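PDB 1IOO: ribonuclease S-F11 from Nicotiana alata, which cleaves RNA as a T2-family ribonuclease of the style and is associated with gametophytic self-incompatibility, the rejection of self pollen. Local coordinates for residues A[26-31]-A[116-121]; A[129-134]-A[191-196]; A[150-155]-A[163-168]. All blocks are in the same frame, centred on the assembly; numbering follows the deposited sequence.

Interaction 1: A[26-31]-A[116-121]; sequences PNNFTI and DLLRTL. With NAG (2-acetamido-2-deoxy-beta-D-glucopyranose), chain C.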
loop_
_atom_site.group_PDB
_atom_site.type_symbol
_atom_site.label_atom_id
_atom_site.label_comp_id
_atom_site.label_asym_id
_atom_site.label_seq_id
_atom_site.Cartn_x
_atom_site.Cartn_y
_atom_site.Cartn_z
ATOM N N PRO A 26 4.658 7.588 10.541
ATOM C CA PRO A 26 3.462 8.430 10.657
ATOM C C PRO A 26 2.347 7.626 11.315
ATOM O O PRO A 26 2.317 6.403 11.199
ATOM C CB PRO A 26 3.121 8.748 9.204
ATOM C CG PRO A 26 4.451 8.713 8.525
ATOM C CD PRO A 26 5.098 7.497 9.136
ATOM N N ASN A 27 1.439 8.308 12.006
ATOM C CA ASN A 27 0.313 7.630 12.656
ATOM C C ASN A 27 -0.866 7.508 11.701
ATOM O O ASN A 27 -2.018 7.725 12.073
ATOM C CB ASN A 27 -0.131 8.373 13.922
ATOM C CG ASN A 27 -1.308 7.694 14.608
ATOM O OD1 ASN A 27 -1.250 6.508 14.934
ATOM N ND2 ASN A 27 -2.384 8.442 14.822
ATOM N N ASN A 28 -0.563 7.152 10.461
ATOM C CA ASN A 28 -1.576 6.995 9.436
ATOM C C ASN A 28 -1.053 6.098 8.341
ATOM O O ASN A 28 0.161 5.953 8.188
ATOM C CB ASN A 28 -1.923 8.366 8.862
ATOM C CG ASN A 28 -3.317 8.428 8.263
ATOM O OD1 ASN A 28 -4.064 7.449 8.263
ATOM N ND2 ASN A 28 -3.659 9.609 7.757
ATOM N N PHE A 29 -1.951 5.482 7.585
ATOM C CA PHE A 29 -1.520 4.618 6.504
ATOM C C PHE A 29 -0.799 5.416 5.439
ATOM O O PHE A 29 -1.129 6.575 5.182
ATOM C CB PHE A 29 -2.702 3.883 5.861
ATOM C CG PHE A 29 -3.315 2.840 6.742
ATOM C CD1 PHE A 29 -4.273 3.187 7.684
ATOM C CD2 PHE A 29 -2.911 1.509 6.651
ATOM C CE1 PHE A 29 -4.824 2.232 8.528
ATOM C CE2 PHE A 29 -3.453 0.540 7.493
ATOM C CZ PHE A 29 -4.412 0.902 8.435
ATOM N N THR A 30 0.222 4.805 4.855
ATOM C CA THR A 30 0.970 5.425 3.777
ATOM C C THR A 30 1.023 4.484 2.591
ATOM O O THR A 30 0.738 3.296 2.727
ATOM C CB THR A 30 2.408 5.773 4.195
ATOM O OG1 THR A 30 3.082 4.582 4.604
ATOM C CG2 THR A 30 2.405 6.784 5.332
ATOM N N ILE A 31 1.362 5.010 1.422
ATOM C CA ILE A 31 1.423 4.182 0.230
ATOM C C ILE A 31 2.701 3.354 0.186
ATOM O O ILE A 31 3.799 3.873 0.399
ATOM C CB ILE A 31 1.403 5.035 -1.045
ATOM C CG1 ILE A 31 0.116 5.855 -1.104
ATOM C CG2 ILE A 31 1.551 4.138 -2.271
ATOM C CD1 ILE A 31 0.156 6.961 -2.143
ATOM N N ASP A 116 -9.668 6.711 4.275
ATOM C CA ASP A 116 -9.212 7.013 5.606
ATOM C C ASP A 116 -9.457 5.768 6.427
ATOM O O ASP A 116 -10.383 5.705 7.233
ATOM C CB ASP A 116 -9.953 8.206 6.222
ATOM C CG ASP A 116 -9.324 8.664 7.531
ATOM O OD1 ASP A 116 -8.494 7.911 8.097
ATOM O OD2 ASP A 116 -9.663 9.772 8.003
ATOM N N LEU A 117 -8.673 4.737 6.120
ATOM C CA LEU A 117 -8.836 3.425 6.728
ATOM C C LEU A 117 -8.711 3.465 8.234
ATOM O O LEU A 117 -9.371 2.696 8.927
ATOM C CB LEU A 117 -7.844 2.428 6.122
ATOM C CG LEU A 117 -7.914 2.251 4.598
ATOM C CD1 LEU A 117 -7.016 1.093 4.194
ATOM C CD2 LEU A 117 -9.350 1.984 4.144
ATOM N N LEU A 118 -7.856 4.338 8.751
ATOM C CA LEU A 118 -7.713 4.441 10.189
ATOM C C LEU A 118 -9.043 4.840 10.828
ATOM O O LEU A 118 -9.450 4.278 11.845
ATOM C CB LEU A 118 -6.625 5.458 10.548
ATOM C CG LEU A 118 -6.300 5.524 12.039
ATOM C CD1 LEU A 118 -5.840 4.159 12.537
ATOM C CD2 LEU A 118 -5.217 6.562 12.272
ATOM N N ARG A 119 -9.722 5.804 10.212
ATOM C CA ARG A 119 -11.015 6.263 10.704
ATOM C C ARG A 119 -12.093 5.191 10.486
ATOM O O ARG A 119 -12.938 4.959 11.351
ATOM C CB ARG A 119 -11.398 7.571 10.001
ATOM C CG ARG A 119 -12.781 8.117 10.349
ATOM C CD ARG A 119 -12.945 8.405 11.834
ATOM N NE ARG A 119 -14.233 9.048 12.097
ATOM C CZ ARG A 119 -14.802 9.133 13.295
ATOM N NH1 ARG A 119 -14.204 8.617 14.359
ATOM N NH2 ARG A 119 -15.981 9.732 13.428
ATOM N N THR A 120 -12.054 4.537 9.328
ATOM C CA THR A 120 -13.009 3.473 9.035
ATOM C C THR A 120 -12.892 2.348 10.057
ATOM O O THR A 120 -13.894 1.834 10.555
ATOM C CB THR A 120 -12.800 2.920 7.614
ATOM O OG1 THR A 120 -13.082 3.958 6.667
ATOM C CG2 THR A 120 -13.727 1.734 7.359
ATOM N N LEU A 121 -11.663 1.969 10.382
ATOM C CA LEU A 121 -11.459 0.936 11.375
ATOM C C LEU A 121 -11.982 1.396 12.733
ATOM O O LEU A 121 -12.662 0.650 13.434
ATOM C CB LEU A 121 -9.968 0.574 11.445
ATOM C CG LEU A 121 -9.489 -0.238 10.232
ATOM C CD1 LEU A 121 -7.970 -0.287 10.180
ATOM C CD2 LEU A 121 -10.079 -1.641 10.294
HETATM C C1 NAG C . -4.973 9.832 7.185
HETATM C C2 NAG C . -5.476 11.208 7.656
HETATM C C3 NAG C . -6.788 11.571 6.967
HETATM C C4 NAG C . -6.594 11.499 5.458
HETATM C C5 NAG C . -6.136 10.088 5.087
HETATM C C6 NAG C . -5.894 9.940 3.600
HETATM C C7 NAG C . -5.413 12.307 9.802
HETATM C C8 NAG C . -5.951 12.344 11.222
HETATM N N2 NAG C . -5.657 11.208 9.094
HETATM O O3 NAG C . -7.171 12.887 7.340
HETATM O O4 NAG C . -7.831 11.808 4.797
HETATM O O5 NAG C . -4.886 9.791 5.750
HETATM O O6 NAG C . -4.795 10.735 3.181
HETATM O O7 NAG C . -4.781 13.270 9.356
HETATM O O HOH W 1 -6.343 6.416 7.307
#

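Interaction 2: A[129-134]-A[191-196]; sequences GSSYTF and KVLFRR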
loop_
_atom_site.group_PDB
_atom_site.type_symbol
_atom_site.label_atom_id
_atom_site.label_comp_id
_atom_site.label_asym_id
_atom_site.label_seq_id
_atom_site.Cartn_x
_atom_site.Cartn_y
_atom_site.Cartn_z
ATOM N N GLY A 129 -3.354 -0.799 19.223
ATOM C CA GLY A 129 -3.139 -1.128 20.623
ATOM C C GLY A 129 -3.831 -2.396 21.081
ATOM O O GLY A 129 -3.641 -2.826 22.219
ATOM N N SER A 130 -4.640 -2.992 20.212
ATOM C CA SER A 130 -5.347 -4.224 20.551
ATOM C C SER A 130 -5.374 -5.182 19.370
ATOM O O SER A 130 -4.891 -4.858 18.286
ATOM C CB SER A 130 -6.780 -3.919 20.992
ATOM O OG SER A 130 -6.788 -3.057 22.114
ATOM N N SER A 131 -5.944 -6.362 19.588
ATOM C CA SER A 131 -6.025 -7.369 18.544
ATOM C C SER A 131 -7.468 -7.650 18.161
ATOM O O SER A 131 -8.374 -7.571 18.992
ATOM C CB SER A 131 -5.338 -8.651 19.002
ATOM O OG SER A 131 -3.973 -8.399 19.287
ATOM N N TYR A 132 -7.673 -7.988 16.894
ATOM C CA TYR A 132 -9.003 -8.246 16.376
ATOM C C TYR A 132 -8.991 -9.413 15.418
ATOM O O TYR A 132 -7.942 -9.773 14.883
ATOM C CB TYR A 132 -9.497 -7.000 15.646
ATOM C CG TYR A 132 -9.316 -5.747 16.463
ATOM C CD1 TYR A 132 -8.091 -5.077 16.492
ATOM C CD2 TYR A 132 -10.358 -5.248 17.240
ATOM C CE1 TYR A 132 -7.910 -3.944 17.278
ATOM C CE2 TYR A 132 -10.190 -4.114 18.027
ATOM C CZ TYR A 132 -8.963 -3.468 18.043
ATOM O OH TYR A 132 -8.789 -2.349 18.825
ATOM N N THR A 133 -10.158 -10.003 15.188
ATOM C CA THR A 133 -10.246 -11.113 14.260
ATOM C C THR A 133 -10.035 -10.633 12.838
ATOM O O THR A 133 -10.322 -9.480 12.509
ATOM C CB THR A 133 -11.615 -11.835 14.321
ATOM O OG1 THR A 133 -12.661 -10.946 13.908
ATOM C CG2 THR A 133 -11.891 -12.333 15.730
ATOM N N PHE A 134 -9.511 -11.513 11.999
ATOM C CA PHE A 134 -9.294 -11.180 10.607
ATOM C C PHE A 134 -10.594 -10.728 9.953
ATOM O O PHE A 134 -10.623 -9.732 9.230
ATOM C CB PHE A 134 -8.751 -12.397 9.856
ATOM C CG PHE A 134 -8.683 -12.208 8.372
ATOM C CD1 PHE A 134 -7.551 -11.665 7.775
ATOM C CD2 PHE A 134 -9.769 -12.549 7.573
ATOM C CE1 PHE A 134 -7.504 -11.465 6.404
ATOM C CE2 PHE A 134 -9.730 -12.352 6.199
ATOM C CZ PHE A 134 -8.596 -11.809 5.614
ATOM N N LYS A 191 -6.313 -13.913 16.852
ATOM C CA LYS A 191 -6.583 -12.518 16.559
ATOM C C LYS A 191 -5.375 -11.848 15.913
ATOM O O LYS A 191 -4.251 -12.354 15.984
ATOM C CB LYS A 191 -6.997 -11.772 17.830
ATOM C CG LYS A 191 -8.354 -12.216 18.377
ATOM C CD LYS A 191 -8.891 -11.235 19.404
ATOM C CE LYS A 191 -10.294 -11.616 19.855
ATOM N NZ LYS A 191 -10.893 -10.561 20.727
ATOM N N VAL A 192 -5.621 -10.710 15.275
ATOM C CA VAL A 192 -4.582 -9.954 14.598
ATOM C C VAL A 192 -4.287 -8.653 15.336
ATOM O O VAL A 192 -5.192 -7.873 15.633
ATOM C CB VAL A 192 -5.019 -9.617 13.152
ATOM C CG1 VAL A 192 -3.940 -8.816 12.442
ATOM C CG2 VAL A 192 -5.312 -10.899 12.398
ATOM N N LEU A 193 -3.011 -8.418 15.622
ATOM C CA LEU A 193 -2.603 -7.219 16.327
ATOM C C LEU A 193 -2.608 -5.987 15.418
ATOM O O LEU A 193 -2.148 -6.038 14.281
ATOM C CB LEU A 193 -1.186 -7.403 16.890
ATOM C CG LEU A 193 -0.534 -6.179 17.537
ATOM C CD1 LEU A 193 -1.323 -5.772 18.774
ATOM C CD2 LEU A 193 0.914 -6.498 17.900
ATOM N N PHE A 194 -3.189 -4.903 15.921
ATOM C CA PHE A 194 -3.145 -3.607 15.253
ATOM C C PHE A 194 -2.180 -2.735 16.045
ATOM O O PHE A 194 -2.561 -2.088 17.015
ATOM C CB PHE A 194 -4.561 -2.992 15.220
ATOM C CG PHE A 194 -4.727 -1.819 14.275
ATOM C CD1 PHE A 194 -3.714 -1.429 13.400
ATOM C CD2 PHE A 194 -5.923 -1.100 14.267
ATOM C CE1 PHE A 194 -3.888 -0.344 12.533
ATOM C CE2 PHE A 194 -6.108 -0.014 13.405
ATOM C CZ PHE A 194 -5.090 0.366 12.536
ATOM N N ARG A 195 -0.909 -2.781 15.660
ATOM C CA ARG A 195 0.149 -2.126 16.428
ATOM C C ARG A 195 -0.041 -0.630 16.598
ATOM O O ARG A 195 -0.326 0.099 15.650
ATOM C CB ARG A 195 1.514 -2.421 15.814
ATOM C CG ARG A 195 2.676 -2.008 16.710
ATOM C CD ARG A 195 3.995 -2.510 16.142
ATOM N NE ARG A 195 4.079 -3.969 16.144
ATOM C CZ ARG A 195 4.323 -4.703 17.225
ATOM N NH1 ARG A 195 4.513 -4.118 18.402
ATOM N NH2 ARG A 195 4.363 -6.024 17.135
ATOM N N ARG A 196 0.147 -0.179 17.833
ATOM C CA ARG A 196 0.057 1.231 18.174
ATOM C C ARG A 196 1.299 1.975 17.689
ATOM O O ARG A 196 1.170 3.080 17.122
ATOM C CB ARG A 196 -0.074 1.377 19.692
ATOM C CG ARG A 196 -0.114 2.806 20.201
ATOM C CD ARG A 196 -1.473 3.436 19.974
ATOM N NE ARG A 196 -1.781 3.587 18.557
ATOM C CZ ARG A 196 -1.142 4.414 17.737
ATOM N NH1 ARG A 196 -0.150 5.171 18.191
ATOM N NH2 ARG A 196 -1.496 4.488 16.462
ATOM O OXT ARG A 196 2.403 1.430 17.892
HETATM O O HOH W 2 -10.965 -7.878 19.601
#

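Interaction 3: A[150-155]-A[163-168]; sequences DIKCAE and LYEIGI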
loop_
_atom_site.group_PDB
_atom_site.type_symbol
_atom_site.label_atom_id
_atom_site.label_comp_id
_atom_site.label_asym_id
_atom_site.label_seq_id
_atom_site.Cartn_x
_atom_site.Cartn_y
_atom_site.Cartn_z
ATOM N N ASP A 150 -7.490 -6.928 0.431
ATOM C CA ASP A 150 -6.550 -7.948 0.867
ATOM C C ASP A 150 -5.867 -7.515 2.146
ATOM O O ASP A 150 -5.092 -6.561 2.155
ATOM C CB ASP A 150 -5.499 -8.275 -0.203
ATOM C CG ASP A 150 -4.660 -9.507 0.161
ATOM O OD1 ASP A 150 -5.211 -10.441 0.783
ATOM O OD2 ASP A 150 -3.459 -9.554 -0.185
ATOM N N ILE A 151 -6.211 -8.183 3.242
ATOM C CA ILE A 151 -5.603 -7.893 4.531
ATOM C C ILE A 151 -4.315 -8.694 4.678
ATOM O O ILE A 151 -4.345 -9.922 4.708
ATOM C CB ILE A 151 -6.567 -8.251 5.677
ATOM C CG1 ILE A 151 -7.940 -7.605 5.431
ATOM C CG2 ILE A 151 -5.985 -7.804 7.008
ATOM C CD1 ILE A 151 -7.890 -6.112 5.170
ATOM N N LYS A 152 -3.186 -7.997 4.739
ATOM C CA LYS A 152 -1.888 -8.660 4.805
ATOM C C LYS A 152 -1.293 -8.597 6.200
ATOM O O LYS A 152 -1.229 -7.535 6.814
ATOM C CB LYS A 152 -0.945 -8.014 3.787
ATOM C CG LYS A 152 -1.520 -7.995 2.374
ATOM C CD LYS A 152 -0.592 -7.298 1.401
ATOM C CE LYS A 152 -1.202 -7.234 0.009
ATOM N NZ LYS A 152 -0.250 -6.617 -0.952
ATOM N N CYS A 153 -0.842 -9.743 6.695
ATOM C CA CYS A 153 -0.260 -9.794 8.021
ATOM C C CYS A 153 1.204 -10.145 7.981
ATOM O O CYS A 153 1.714 -10.703 7.008
ATOM C CB CYS A 153 -0.956 -10.836 8.894
ATOM S SG CYS A 153 -2.657 -10.425 9.365
ATOM N N ALA A 154 1.881 -9.782 9.061
ATOM C CA ALA A 154 3.266 -10.114 9.262
ATOM C C ALA A 154 3.433 -10.657 10.661
ATOM O O ALA A 154 2.653 -10.322 11.553
ATOM C CB ALA A 154 4.147 -8.888 9.069
ATOM N N GLU A 155 4.404 -11.538 10.850
ATOM C CA GLU A 155 4.655 -12.085 12.166
ATOM C C GLU A 155 6.078 -11.796 12.608
ATOM O O GLU A 155 6.988 -12.574 12.332
ATOM C CB GLU A 155 4.391 -13.599 12.202
ATOM C CG GLU A 155 2.922 -13.975 12.050
ATOM C CD GLU A 155 2.632 -15.432 12.378
ATOM O OE1 GLU A 155 1.499 -15.885 12.110
ATOM O OE2 GLU A 155 3.522 -16.126 12.912
ATOM N N LEU A 163 -1.404 -6.603 11.701
ATOM C CA LEU A 163 -1.771 -5.908 10.478
ATOM C C LEU A 163 -0.563 -5.181 9.924
ATOM O O LEU A 163 -0.035 -4.273 10.560
ATOM C CB LEU A 163 -2.907 -4.923 10.761
ATOM C CG LEU A 163 -3.538 -4.250 9.540
ATOM C CD1 LEU A 163 -4.154 -5.298 8.622
ATOM C CD2 LEU A 163 -4.600 -3.270 10.009
ATOM N N TYR A 164 -0.133 -5.578 8.732
ATOM C CA TYR A 164 1.070 -5.023 8.124
ATOM C C TYR A 164 0.739 -4.097 6.958
ATOM O O TYR A 164 1.245 -2.974 6.875
ATOM C CB TYR A 164 1.929 -6.195 7.655
ATOM C CG TYR A 164 3.285 -5.833 7.126
ATOM C CD1 TYR A 164 4.280 -5.356 7.976
ATOM C CD2 TYR A 164 3.595 -6.021 5.782
ATOM C CE1 TYR A 164 5.560 -5.083 7.503
ATOM C CE2 TYR A 164 4.869 -5.747 5.293
ATOM C CZ TYR A 164 5.847 -5.283 6.159
ATOM O OH TYR A 164 7.117 -5.037 5.689
ATOM N N GLU A 165 -0.106 -4.578 6.052
ATOM C CA GLU A 165 -0.514 -3.799 4.887
ATOM C C GLU A 165 -1.942 -4.133 4.493
ATOM O O GLU A 165 -2.452 -5.205 4.812
ATOM C CB GLU A 165 0.372 -4.114 3.673
ATOM C CG GLU A 165 1.854 -3.890 3.847
ATOM C CD GLU A 165 2.653 -4.407 2.655
ATOM O OE1 GLU A 165 2.271 -5.455 2.088
ATOM O OE2 GLU A 165 3.669 -3.781 2.297
ATOM N N ILE A 166 -2.588 -3.198 3.808
ATOM C CA ILE A 166 -3.923 -3.420 3.293
ATOM C C ILE A 166 -3.955 -3.129 1.811
ATOM O O ILE A 166 -3.517 -2.068 1.372
ATOM C CB ILE A 166 -4.972 -2.530 3.981
ATOM C CG1 ILE A 166 -5.065 -2.899 5.459
ATOM C CG2 ILE A 166 -6.336 -2.712 3.308
ATOM C CD1 ILE A 166 -5.985 -1.991 6.253
ATOM N N GLY A 167 -4.447 -4.088 1.036
ATOM C CA GLY A 167 -4.535 -3.886 -0.393
ATOM C C GLY A 167 -5.970 -3.672 -0.826
ATOM O O GLY A 167 -6.895 -4.326 -0.341
ATOM N N ILE A 168 -6.147 -2.697 -1.710
ATOM C CA ILE A 168 -7.441 -2.385 -2.300
ATOM C C ILE A 168 -7.290 -2.379 -3.812
ATOM O O ILE A 168 -6.418 -1.694 -4.345
ATOM C CB ILE A 168 -7.975 -1.026 -1.775
ATOM C CG1 ILE A 168 -8.184 -1.119 -0.258
ATOM C CG2 ILE A 168 -9.286 -0.667 -2.460
ATOM C CD1 ILE A 168 -8.641 0.173 0.405
#

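Interaction 1: A[26-31]-A[116-121]
Phe29 reaches from the loop just before strand 30-37 to the start of helix 117-123, and it makes the largest single contribution to the contact. CB leaves the main chain toward the helix, and CG stands anti to the carbonyl carbon (chi1 -70°). Further out, CD1 faces both Leu118 N and Leu117 CB, 4.0 Å from the latter. CE1 is the atom most closely engaged, 3.7 Å from Leu118 N. CZ, at the tip, meets Leu121 CD1 at 4.1 Å. Leu117 CB approaches the ring obliquely, 4.3 Å from its centroid and 29° off the normal, an off-centre CH-pi contact. Beside this apolar patch, Leu118 CD2 packs 3.4 Å from Asn27 O.

The polar half has no direct hydrogen bond between the segments; one water bridges them. It donates to Asn28 OD1 and to Asp116 OD1, each at 2.7 Å, and accepts from Leu118 N. Asn28 OD1 also takes its neighbour's amide, Phe29 N, from above the carbonyl plane, while ND2 of the same amide is bonded covalently to NAG C1. Asp116 is the N-cap: Arg119 N donates to OD1 at 3.2 Å from above the carboxylate plane, and OD2 lies 3.5 Å from NAG C3. An alanine at Asp116 would probably leave Arg119 N without its cap and the water without one of its two acceptors, and open a gap beside the sugar. The N-linked glycan sits on the Asn28-Phe29-Thr30 sequon (Asn-X-Thr) of this T2 ribonuclease fold, with the N-capped helix packed beside it.

Interaction 2: A[129-134]-A[191-196]
Tyr132 CG stands anti to its carbonyl carbon (chi1 -49°) and Phe194 CG anti to its backbone N (chi1 -166°), which sets where the two rings start. Further out, the tyrosine's CE1 comes to 4.0 Å from Phe194 CB, which lies at the ring edge near its plane. The two residues belong to a short two-stranded antiparallel sheet, 130-132 with 192-194, whose strand axes approach to 4.4 Å. The register rests on two residue pairs. Tyr132 and Val192 form a hydrogen-bonded pair: Tyr132 N donates to Val192 O, and Val192 N returns to Tyr132 O. Ser131 and Leu193 are the non-hydrogen-bonded pair beside it, their CA atoms 4.1 Å apart, and Ser131 CA makes a CA-H...O contact of 3.1 Å with Val192 O.

Side chains sort by face. Tyr132, Val192 and Phe194 share one, where Phe194 also meets Leu118 and Leu121 of helix 117-123, and the tyrosine hydroxyl bonds to Ile127 O. Ser131 and Leu193 share the other, with Ser131 OG 3.8 Å from Leu193 CD1. Lys191, extended beyond CG, runs past the backbone of Ser131, its CD 3.7 Å from Ser131 O; a water accepts from its NZ and donates to that same carbonyl oxygen. Toward the C terminus Phe194 N bonds to Ser130 O. The guanidinium of Arg195 has Leu193 CD2 over one face and forms a salt bridge with Glu162. Beyond the paired strands, Gly129 N donates to Phe194 O over 2.7 Å, nearly in line with the carbonyl bond, at a C=O...N angle of 177°.

Interaction 3: A[150-155]-A[163-168]
Lys152 and Glu165 face each other across the hairpin on one side of the sheet, both with CG anti to the carbonyl carbon and extended beyond it. Their chains cross obliquely, so the lysine's CD, rather than its amine, comes nearest the carboxylate, 3.5 Å from Glu165 OE1. Lys152 NZ stays 4.1 Å from that oxygen, beyond a salt bridge, and hydrogen-bonds instead to Gln6 OE1. On the reverse side, Ile151 sends out two branches: CD1 lies alongside Ile166, 4.2 Å from its CG2, whereas CG2, anti to the backbone N, presses to 3.5 Å against Leu163 CD1, tighter than usual carbon contact.

A classic beta bulge interrupts the ladder. Lys152 O accepts from Tyr164 N at 3.0 Å and from Glu165 N at 3.3 Å, so two consecutive residues face one, and the register slips before Cys153 pairs with Leu163. Tyr164 holds CG anti to the backbone N (chi1 -174°), which sets CG 3.7 Å from Ala154 CB. On the other side of the bulge from Cys153, Asp150 and Gly167 exchange two nearly straight bonds.

Strand 162-170 also pairs with strand 4-10, and Glu165 lies about 3 Å, side chain to side chain, from the catalytic His32. Helix 134-145 covers Ile151 and Ile166, helix 12-18 packs on Tyr164, and the Cys153-Cys186 disulfide ties strand 150-154 to the C-terminal region.

How the interactions relate
The three contacts lie 12 to 14 Å apart, centre to centre. Interaction 1 closes along the chain before the other two open, and interaction 3 is nested within the loop closed by interaction 2. Phe194 joins interactions 1 and 2 by packing on Phe29, while Arg196 NH2 is a probable hydrogen-bond partner of Asn27 OD1. Interactions 1 and 3 both reach the larger antiparallel sheet, where Ile166 CD1 touches Phe29 and Leu117. Between interactions 2 and 3, Leu193 O probably accepts from Leu163 N, and Phe134 packs on Ile151. The C-terminal segment is thus drawn into the same core as the hairpin and the glycosylated loop.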